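Local coordinates for protein glutathione S-transferase (Cupriavidus metallidurans, PDB 4MK3) that binds a sulfinic acid form of glutathione and probably acts as a glutathione transferase, at residues K167-G172 with Q209-K214; I88-D93 with E111-E116; A34-V39 with L118-L123. One frame throughout, in Å; residues are numbered along the deposited sequence. Where two conformers were deposited one is given.

Interaction 1: residues K167-G172 with Q209-K214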
loop_
_atom_site.group_PDB
_atom_site.type_symbol
_atom_site.label_atom_id
_atom_site.label_comp_id
_atom_site.label_asym_id
_atom_site.label_seq_id
_atom_site.Cartn_x
_atom_site.Cartn_y
_atom_site.Cartn_z
ATOM N N LYS A 167 -21.071 -15.085 -5.278
ATOM C CA LYS A 167 -20.152 -15.487 -6.338
ATOM C C LYS A 167 -19.215 -16.607 -5.903
ATOM O O LYS A 167 -18.948 -16.800 -4.728
ATOM C CB LYS A 167 -19.319 -14.278 -6.796
ATOM C CG LYS A 167 -20.093 -13.225 -7.549
ATOM C CD LYS A 167 -19.220 -11.999 -7.856
ATOM C CE LYS A 167 -19.007 -11.120 -6.613
ATOM N NZ LYS A 167 -18.232 -9.860 -6.926
ATOM N N THR A 168 -18.700 -17.338 -6.878
ATOM C CA THR A 168 -17.713 -18.400 -6.662
ATOM C C THR A 168 -16.395 -17.875 -6.157
ATOM O O THR A 168 -15.848 -18.381 -5.162
ATOM C CB THR A 168 -17.544 -19.209 -7.979
ATOM O OG1 THR A 168 -18.787 -19.839 -8.304
ATOM C CG2 THR A 168 -16.441 -20.262 -7.858
ATOM N N TRP A 169 -15.888 -16.851 -6.834
ATOM C CA TRP A 169 -14.681 -16.150 -6.443
ATOM C C TRP A 169 -14.978 -14.656 -6.372
ATOM O O TRP A 169 -16.033 -14.193 -6.775
ATOM C CB TRP A 169 -13.549 -16.414 -7.446
ATOM C CG TRP A 169 -13.058 -17.837 -7.522
ATOM C CD1 TRP A 169 -13.197 -18.687 -8.575
ATOM C CD2 TRP A 169 -12.313 -18.549 -6.527
ATOM N NE1 TRP A 169 -12.588 -19.881 -8.304
ATOM C CE2 TRP A 169 -12.031 -19.820 -7.056
ATOM C CE3 TRP A 169 -11.856 -18.233 -5.244
ATOM C CZ2 TRP A 169 -11.290 -20.781 -6.349
ATOM C CZ3 TRP A 169 -11.119 -19.186 -4.538
ATOM C CH2 TRP A 169 -10.855 -20.446 -5.097
ATOM N N CYS A 170 -14.036 -13.895 -5.846
ATOM C CA CYS A 170 -14.272 -12.475 -5.602
ATOM C C CYS A 170 -14.796 -11.720 -6.806
ATOM O O CYS A 170 -15.674 -10.858 -6.649
ATOM C CB CYS A 170 -13.007 -11.793 -5.100
ATOM S SG CYS A 170 -12.587 -12.173 -3.386
ATOM N N THR A 171 -14.266 -12.009 -7.989
ATOM C CA THR A 171 -14.692 -11.337 -9.209
ATOM C C THR A 171 -15.579 -12.187 -10.105
ATOM O O THR A 171 -15.839 -11.806 -11.237
ATOM C CB THR A 171 -13.516 -10.801 -10.034
ATOM O OG1 THR A 171 -12.735 -11.894 -10.550
ATOM C CG2 THR A 171 -12.651 -9.898 -9.159
ATOM N N GLY A 172 -16.066 -13.317 -9.606
ATOM C CA GLY A 172 -17.004 -14.141 -10.355
ATOM C C GLY A 172 -16.488 -15.548 -10.650
ATOM O O GLY A 172 -16.284 -16.343 -9.748
ATOM N N GLN A 209 -13.172 -19.521 2.300
ATOM C CA GLN A 209 -11.895 -19.876 2.906
ATOM C C GLN A 209 -11.686 -21.385 2.921
ATOM O O GLN A 209 -10.564 -21.876 2.742
ATOM C CB GLN A 209 -11.780 -19.294 4.319
ATOM C CG GLN A 209 -10.343 -19.321 4.847
ATOM C CD GLN A 209 -9.423 -18.354 4.133
ATOM O OE1 GLN A 209 -9.857 -17.499 3.375
ATOM N NE2 GLN A 209 -8.130 -18.505 4.351
ATOM N N GLU A 210 -12.762 -22.128 3.124
ATOM C CA GLU A 210 -12.688 -23.585 3.124
ATOM C C GLU A 210 -12.198 -24.098 1.780
ATOM O O GLU A 210 -11.438 -25.068 1.706
ATOM C CB GLU A 210 -14.052 -24.180 3.466
ATOM C CG GLU A 210 -14.412 -24.044 4.937
ATOM C CD GLU A 210 -15.652 -24.832 5.316
ATOM O OE1 GLU A 210 -16.036 -24.793 6.505
ATOM O OE2 GLU A 210 -16.233 -25.492 4.427
ATOM N N LYS A 211 -12.604 -23.427 0.714
ATOM C CA LYS A 211 -12.170 -23.797 -0.624
ATOM C C LYS A 211 -10.724 -23.376 -0.888
ATOM O O LYS A 211 -9.899 -24.157 -1.367
ATOM C CB LYS A 211 -13.095 -23.141 -1.641
ATOM C CG LYS A 211 -12.753 -23.439 -3.059
ATOM C CD LYS A 211 -13.892 -23.016 -3.976
ATOM C CE LYS A 211 -14.141 -21.517 -3.922
ATOM N NZ LYS A 211 -14.999 -21.134 -5.078
ATOM N N ILE A 212 -10.400 -22.126 -0.591
ATOM C CA ILE A 212 -9.106 -21.623 -0.979
ATOM C C ILE A 212 -8.000 -22.347 -0.213
ATOM O O ILE A 212 -6.897 -22.552 -0.748
ATOM C CB ILE A 212 -9.027 -20.093 -0.851
ATOM C CG1 ILE A 212 -7.962 -19.545 -1.822
ATOM C CG2 ILE A 212 -8.782 -19.691 0.584
ATOM C CD1 ILE A 212 -7.943 -18.045 -1.861
ATOM N N GLU A 213 -8.273 -22.778 1.019
ATOM C CA GLU A 213 -7.227 -23.388 1.830
ATOM C C GLU A 213 -6.905 -24.811 1.361
ATOM O O GLU A 213 -5.940 -25.413 1.829
ATOM C CB GLU A 213 -7.598 -23.371 3.307
ATOM C CG GLU A 213 -8.685 -24.349 3.665
ATOM C CD GLU A 213 -9.228 -24.147 5.061
ATOM O OE1 GLU A 213 -8.830 -23.174 5.741
ATOM O OE2 GLU A 213 -10.062 -24.970 5.471
ATOM N N LYS A 214 -7.699 -25.342 0.440
ATOM C CA LYS A 214 -7.401 -26.618 -0.190
ATOM C C LYS A 214 -6.462 -26.493 -1.385
ATOM O O LYS A 214 -5.997 -27.508 -1.915
ATOM C CB LYS A 214 -8.693 -27.288 -0.631
ATOM C CG LYS A 214 -9.524 -27.789 0.509
ATOM C CD LYS A 214 -10.861 -28.302 -0.012
ATOM C CE LYS A 214 -11.751 -28.793 1.104
ATOM N NZ LYS A 214 -13.033 -29.298 0.549
#
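Over one face of the Trp-169 indole lies the end of the Lys-211 side chain. Its NZ stands 3.9 Å from the centroid of the six-membered ring of Trp-169 and 13° off the ring normal, which meets the geometry of a cation-pi interaction. The methylene before it, Lys-211 CE, makes a CH-pi contact with the same ring and comes within 3.7 Å of Trp-169 CH2. A bend at the third torsion of Lys-211 (chi3 63°) brings CE and NZ over the ring. On the apolar side, Ile-212 CG1 meets Trp-169 CZ3 obliquely at 4.2 Å, and the indole also packs edge-to-face on Tyr-175.

The loop 167-172 links helices 143-164 and 177-192 of the all-helical C-terminal domain of the glutathione transferase fold, and the contact ties it to helix 203-212. A type I beta turn from Trp-169 to Gly-172 shapes the loop, and Cys-170 N is hydrogen-bonded to Asp-179 OD1 on helix 177-192.

Whereas Trp-169 and Ile-212 are buried, the solvent side of the contact is the exposed Thr-168, met across the segments by the lysine tip alone. Lys-211 NZ gives a 2.9 Å hydrogen bond to Thr-168 O, arriving above the carbonyl plane (48° out of it). Beside this bond, the Thr-168 methyl CG2 lies 3.3 Å from Lys-211 NZ.

Interaction 2: residues I88-D93 with E111-E116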
loop_
_atom_site.group_PDB
_atom_site.type_symbol
_atom_site.label_atom_id
_atom_site.label_comp_id
_atom_site.label_asym_id
_atom_site.label_seq_id
_atom_site.Cartn_x
_atom_site.Cartn_y
_atom_site.Cartn_z
ATOM N N ILE A 88 5.508 -6.672 -6.058
ATOM C CA ILE A 88 6.068 -7.990 -6.302
ATOM C C ILE A 88 5.030 -8.918 -6.941
ATOM O O ILE A 88 5.325 -9.625 -7.907
ATOM C CB ILE A 88 6.579 -8.612 -5.002
ATOM C CG1 ILE A 88 7.711 -7.758 -4.400
ATOM C CG2 ILE A 88 7.042 -10.047 -5.256
ATOM C CD1 ILE A 88 7.993 -8.119 -2.939
ATOM N N ALA A 89 3.809 -8.889 -6.419
ATOM C CA ALA A 89 2.749 -9.731 -6.986
ATOM C C ALA A 89 2.468 -9.402 -8.449
ATOM O O ALA A 89 2.357 -10.297 -9.287
ATOM C CB ALA A 89 1.477 -9.623 -6.150
ATOM N N GLU A 90 2.340 -8.112 -8.757
ATOM C CA GLU A 90 2.091 -7.658 -10.126
ATOM C C GLU A 90 3.202 -8.075 -11.083
ATOM O O GLU A 90 2.957 -8.519 -12.201
ATOM C CB GLU A 90 1.900 -6.135 -10.124
ATOM C CG GLU A 90 1.828 -5.468 -11.487
ATOM C CD GLU A 90 1.799 -3.953 -11.392
ATOM O OE1 GLU A 90 2.413 -3.384 -10.447
ATOM O OE2 GLU A 90 1.170 -3.329 -12.270
ATOM N N TYR A 91 4.438 -7.920 -10.639
ATOM C CA TYR A 91 5.559 -8.299 -11.465
ATOM C C TYR A 91 5.627 -9.819 -11.654
ATOM O O TYR A 91 5.827 -10.298 -12.771
ATOM C CB TYR A 91 6.839 -7.774 -10.849
ATOM C CG TYR A 91 8.058 -8.111 -11.670
ATOM C CD1 TYR A 91 8.170 -7.689 -12.987
ATOM C CD2 TYR A 91 9.076 -8.866 -11.136
ATOM C CE1 TYR A 91 9.276 -7.997 -13.743
ATOM C CE2 TYR A 91 10.192 -9.182 -11.884
ATOM C CZ TYR A 91 10.276 -8.745 -13.181
ATOM O OH TYR A 91 11.384 -9.058 -13.935
ATOM N N ALA A 92 5.445 -10.577 -10.575
ATOM C CA ALA A 92 5.491 -12.034 -10.674
ATOM C C ALA A 92 4.451 -12.574 -11.663
ATOM O O ALA A 92 4.699 -13.530 -12.384
ATOM C CB ALA A 92 5.295 -12.665 -9.314
ATOM N N ASP A 93 3.268 -11.962 -11.687
ATOM C CA ASP A 93 2.241 -12.397 -12.619
ATOM C C ASP A 93 2.676 -12.316 -14.085
ATOM O O ASP A 93 2.168 -13.048 -14.927
ATOM C CB ASP A 93 0.942 -11.599 -12.412
ATOM C CG ASP A 93 -0.260 -12.291 -13.012
ATOM O OD1 ASP A 93 -0.365 -13.535 -12.907
ATOM O OD2 ASP A 93 -1.108 -11.599 -13.619
ATOM N N GLU A 111 -10.921 -3.867 -10.487
ATOM C CA GLU A 111 -11.684 -4.654 -9.536
ATOM C C GLU A 111 -10.768 -5.533 -8.679
ATOM O O GLU A 111 -10.869 -5.557 -7.466
ATOM C CB GLU A 111 -12.707 -5.500 -10.293
ATOM C CG GLU A 111 -13.614 -6.343 -9.433
ATOM C CD GLU A 111 -14.495 -7.274 -10.279
ATOM O OE1 GLU A 111 -14.220 -7.439 -11.494
ATOM O OE2 GLU A 111 -15.463 -7.849 -9.739
ATOM N N VAL A 112 -9.849 -6.233 -9.323
ATOM C CA VAL A 112 -8.902 -7.091 -8.624
ATOM C C VAL A 112 -7.959 -6.299 -7.734
ATOM O O VAL A 112 -7.688 -6.713 -6.605
ATOM C CB VAL A 112 -8.115 -7.962 -9.641
ATOM C CG1 VAL A 112 -6.885 -8.635 -9.022
ATOM C CG2 VAL A 112 -9.053 -8.996 -10.239
ATOM N N ARG A 113 -7.458 -5.169 -8.220
ATOM C CA ARG A 113 -6.532 -4.402 -7.408
ATOM C C ARG A 113 -7.228 -3.721 -6.223
ATOM O O ARG A 113 -6.612 -3.550 -5.166
ATOM C CB ARG A 113 -5.802 -3.371 -8.265
ATOM C CG ARG A 113 -4.918 -3.912 -9.390
ATOM C CD ARG A 113 -4.236 -5.237 -9.140
ATOM N NE ARG A 113 -3.147 -5.237 -8.164
ATOM C CZ ARG A 113 -1.879 -4.925 -8.419
ATOM N NH1 ARG A 113 -1.521 -4.492 -9.617
ATOM N NH2 ARG A 113 -0.974 -5.037 -7.454
ATOM N N CYS A 114 -8.493 -3.364 -6.366
ATOM C CA CYS A 114 -9.215 -2.805 -5.236
ATOM C C CYS A 114 -9.478 -3.877 -4.169
ATOM O O CYS A 114 -9.319 -3.626 -2.977
ATOM C CB CYS A 114 -10.491 -2.133 -5.719
ATOM S SG CYS A 114 -11.410 -1.344 -4.391
ATOM N N TRP A 115 -9.822 -5.088 -4.587
ATOM C CA TRP A 115 -9.905 -6.201 -3.663
ATOM C C TRP A 115 -8.595 -6.390 -2.917
ATOM O O TRP A 115 -8.584 -6.621 -1.705
ATOM C CB TRP A 115 -10.248 -7.498 -4.389
ATOM C CG TRP A 115 -11.707 -7.770 -4.568
ATOM C CD1 TRP A 115 -12.443 -7.672 -5.721
ATOM C CD2 TRP A 115 -12.596 -8.224 -3.554
ATOM N NE1 TRP A 115 -13.758 -8.021 -5.467
ATOM C CE2 TRP A 115 -13.863 -8.378 -4.147
ATOM C CE3 TRP A 115 -12.445 -8.524 -2.195
ATOM C CZ2 TRP A 115 -14.978 -8.817 -3.432
ATOM C CZ3 TRP A 115 -13.560 -8.983 -1.490
ATOM C CH2 TRP A 115 -14.806 -9.112 -2.108
ATOM N N GLU A 116 -7.474 -6.331 -3.624
ATOM C CA GLU A 116 -6.176 -6.488 -2.979
ATOM C C GLU A 116 -5.940 -5.374 -1.961
ATOM O O GLU A 116 -5.454 -5.618 -0.864
ATOM C CB GLU A 116 -5.057 -6.523 -4.007
ATOM C CG GLU A 116 -3.663 -6.654 -3.367
ATOM C CD GLU A 116 -2.516 -6.530 -4.360
ATOM O OE1 GLU A 116 -2.661 -5.836 -5.392
ATOM O OE2 GLU A 116 -1.451 -7.152 -4.138
HETATM O O HOH W 1 1.530 -3.309 -8.154
#
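The Arg-113 guanidinium meets two carboxylates at its edge: the CD atoms of Glu-90 and Glu-116 both lie near its plane. The groups of Arg-113 and Glu-90 are turned strongly against each other, their planes 75° apart, whereas Glu-116 OE1 sits only 3° out of the guanidinium plane. Together Glu-90, Arg-113 and Glu-116 form a salt-bridge network between helix 85-94, in the N-terminal thioredoxin-like domain of the glutathione transferase fold, and helix 106-134 of the helical C-terminal domain.

Within the network the two acids are held unequally. Arg-113 grips Glu-116 side-on, with NE and NH2 converging on the single oxygen OE1. The bond from Arg-113 NH2 to Glu-116 OE1 is 2.8 Å long and uses the syn lone pair. Arg-113 NE lies 2.9 Å from Glu-116 OE1 and meets it nearly along its C-O axis. Bends at chi2 (-33°) and chi3 of Arg-113 bring its guanidinium to Glu-116, one turn further along the helix. Across the helices, by contrast, the ion pair between Glu-90 OE2 and Arg-113 NH1 is long, at 4.0 Å, and no direct hydrogen bond joins the segments.

Glu-90 OE2 has a firmer partner in Arg-109 of the second subunit, and Arg-113 also packs on Glu-90 of that subunit, which places the network at the dimer interface. Glu-116 OE2 has a salt-bridge partner on helix 32-44, so both of its oxygens carry a cationic partner. Ala-89 CB packs 4.3 Å from Glu-116 OE2. One water bridges the helices, donating to Glu-90 OE1 at a short 2.5 Å and accepting from Arg-113 NH2 at 3.1 Å.

Interaction 3: residues A34-V39 with L118-L123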
loop_
_atom_site.group_PDB
_atom_site.type_symbol
_atom_site.label_atom_id
_atom_site.label_comp_id
_atom_site.label_asym_id
_atom_site.label_seq_id
_atom_site.Cartn_x
_atom_site.Cartn_y
_atom_site.Cartn_z
ATOM N N ALA A 34 3.847 -11.337 2.841
ATOM C CA ALA A 34 4.770 -12.240 2.187
ATOM C C ALA A 34 4.050 -13.511 1.745
ATOM O O ALA A 34 4.372 -14.075 0.697
ATOM C CB ALA A 34 5.930 -12.587 3.101
ATOM N N ARG A 35 3.034 -13.939 2.501
ATOM C CA ARG A 35 2.304 -15.141 2.100
ATOM C C ARG A 35 1.584 -14.912 0.782
ATOM O O ARG A 35 1.553 -15.784 -0.072
ATOM C CB ARG A 35 1.308 -15.610 3.153
ATOM C CG ARG A 35 0.712 -16.970 2.788
ATOM C CD ARG A 35 -0.421 -17.371 3.672
ATOM N NE ARG A 35 -0.784 -18.767 3.463
ATOM C CZ ARG A 35 -1.670 -19.411 4.191
ATOM N NH1 ARG A 35 -2.342 -18.761 5.143
ATOM N NH2 ARG A 35 -1.898 -20.694 3.989
ATOM N N LYS A 36 1.016 -13.723 0.616
ATOM C CA LYS A 36 0.394 -13.372 -0.654
ATOM C C LYS A 36 1.354 -13.550 -1.824
ATOM O O LYS A 36 1.019 -14.147 -2.854
ATOM C CB LYS A 36 -0.152 -11.936 -0.596
ATOM C CG LYS A 36 -0.754 -11.436 -1.906
ATOM C CD LYS A 36 -1.308 -10.008 -1.799
ATOM C CE LYS A 36 -0.199 -9.036 -1.464
ATOM N NZ LYS A 36 -0.628 -7.610 -1.532
ATOM N N VAL A 37 2.580 -13.046 -1.670
ATOM C CA VAL A 37 3.586 -13.182 -2.706
ATOM C C VAL A 37 3.980 -14.641 -2.926
ATOM O O VAL A 37 4.113 -15.089 -4.051
ATOM C CB VAL A 37 4.826 -12.342 -2.360
ATOM C CG1 VAL A 37 6.008 -12.719 -3.263
ATOM C CG2 VAL A 37 4.491 -10.856 -2.426
ATOM N N ARG A 38 4.167 -15.384 -1.850
ATOM C CA ARG A 38 4.525 -16.778 -1.979
ATOM C C ARG A 38 3.428 -17.589 -2.666
ATOM O O ARG A 38 3.719 -18.471 -3.471
ATOM C CB ARG A 38 4.865 -17.359 -0.622
ATOM C CG ARG A 38 6.046 -16.670 0.027
ATOM C CD ARG A 38 6.270 -17.214 1.390
ATOM N NE ARG A 38 6.628 -18.615 1.326
ATOM C CZ ARG A 38 6.416 -19.470 2.306
ATOM N NH1 ARG A 38 5.810 -19.050 3.397
ATOM N NH2 ARG A 38 6.795 -20.736 2.185
ATOM N N VAL A 39 2.175 -17.278 -2.367
ATOM C CA VAL A 39 1.065 -17.940 -3.057
ATOM C C VAL A 39 1.100 -17.622 -4.554
ATOM O O VAL A 39 0.962 -18.518 -5.380
ATOM C CB VAL A 39 -0.284 -17.582 -2.418
ATOM C CG1 VAL A 39 -1.450 -18.013 -3.320
ATOM C CG2 VAL A 39 -0.394 -18.226 -1.028
ATOM N N LEU A 118 -8.222 -3.743 -0.325
ATOM C CA LEU A 118 -9.108 -3.999 0.800
ATOM C C LEU A 118 -8.487 -5.019 1.743
ATOM O O LEU A 118 -8.463 -4.828 2.962
ATOM C CB LEU A 118 -10.466 -4.488 0.297
ATOM C CG LEU A 118 -11.515 -4.874 1.332
ATOM C CD1 LEU A 118 -11.783 -3.739 2.312
ATOM C CD2 LEU A 118 -12.781 -5.318 0.623
ATOM N N ALA A 119 -7.992 -6.122 1.196
ATOM C CA ALA A 119 -7.362 -7.161 2.002
ATOM C C ALA A 119 -6.097 -6.657 2.696
ATOM O O ALA A 119 -5.887 -6.885 3.887
ATOM C CB ALA A 119 -7.061 -8.369 1.147
ATOM N N ASP A 120 -5.261 -5.953 1.949
ATOM C CA ASP A 120 -4.018 -5.420 2.494
ATOM C C ASP A 120 -4.341 -4.397 3.586
ATOM O O ASP A 120 -3.618 -4.285 4.572
ATOM C CB ASP A 120 -3.214 -4.720 1.385
ATOM C CG ASP A 120 -2.443 -5.679 0.458
ATOM O OD1 ASP A 120 -2.551 -6.918 0.585
ATOM O OD2 ASP A 120 -1.708 -5.150 -0.403
ATOM N N GLY A 121 -5.401 -3.627 3.389
ATOM C CA GLY A 121 -5.816 -2.650 4.396
ATOM C C GLY A 121 -6.299 -3.267 5.684
ATOM O O GLY A 121 -6.048 -2.741 6.794
ATOM N N LEU A 122 -7.012 -4.378 5.573
ATOM C CA LEU A 122 -7.396 -5.167 6.738
ATOM C C LEU A 122 -6.107 -5.614 7.463
ATOM O O LEU A 122 -5.979 -5.451 8.691
ATOM C CB LEU A 122 -8.264 -6.355 6.303
ATOM C CG LEU A 122 -8.817 -7.227 7.422
ATOM C CD1 LEU A 122 -9.957 -8.086 6.896
ATOM C CD2 LEU A 122 -7.768 -8.139 8.061
ATOM N N LEU A 123 -5.141 -6.148 6.714
ATOM C CA LEU A 123 -3.859 -6.520 7.299
ATOM C C LEU A 123 -3.135 -5.349 7.957
ATOM O O LEU A 123 -2.566 -5.514 9.039
ATOM C CB LEU A 123 -2.951 -7.155 6.241
ATOM C CG LEU A 123 -3.417 -8.528 5.734
ATOM C CD1 LEU A 123 -2.472 -9.008 4.640
ATOM C CD2 LEU A 123 -3.496 -9.520 6.840
#
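Lys-36 NZ faces both oxygens of the Asp-120 carboxylate, 2.9 Å from OD1 and equally 2.9 Å from OD2 of Asp-120. The near-equal distances place the ammonium in front of the carboxylate, and the hydrogen bond to Asp-120 OD1 uses the syn lone pair. The two side chains cross at about a right angle. Lys-36 reaches over with CG trans to the backbone N (chi1 177°), then turns at chi3 (62°), which leaves its CE 3.8 Å from Asp-120 OD1.

In the next shell, Lys-36 NZ also forms a salt bridge with Glu-116 OE2 and a hydrogen bond with Ser-85 OG, while Asp-120 OD2 is paired with Arg-86 NE. Lys-36 NZ is thus shared by two carboxylates and a hydroxyl, and Asp-120 by two cations. The side chain of Asp-120 lies about 4 Å from the bound glutathione sulfinic acid, whose pocket includes Ser-85.

The CA atoms of Lys-36 and Asp-120 are 9.6 Å apart, and the pair joins helix 32-44 of the N-terminal domain to helix 106-134, next to the start of helix 85-94, with helix 177-192 packing against both segments.

How the interactions relate
Interactions 2 and 3 are neighbours, their centres 10 Å apart, and both join the N-terminal domain to helix 106-134, one through helix 85-94 and the other through helix 32-44. Along the chain interaction 2 is nested within the loop that interaction 3 closes, and a salt bridge from Glu-116 to Lys-36 makes their charges continuous from the dimer interface toward the ligand pocket. Interaction 1 follows in series, wholly within the C-terminal domain, about 15 to 16 Å from the other two centres. It touches interaction 2 where Thr-171 packs on Glu-111, Val-112 and Trp-115, so helix 106-134, shared by interactions 2 and 3, is also touched by the loop of interaction 1.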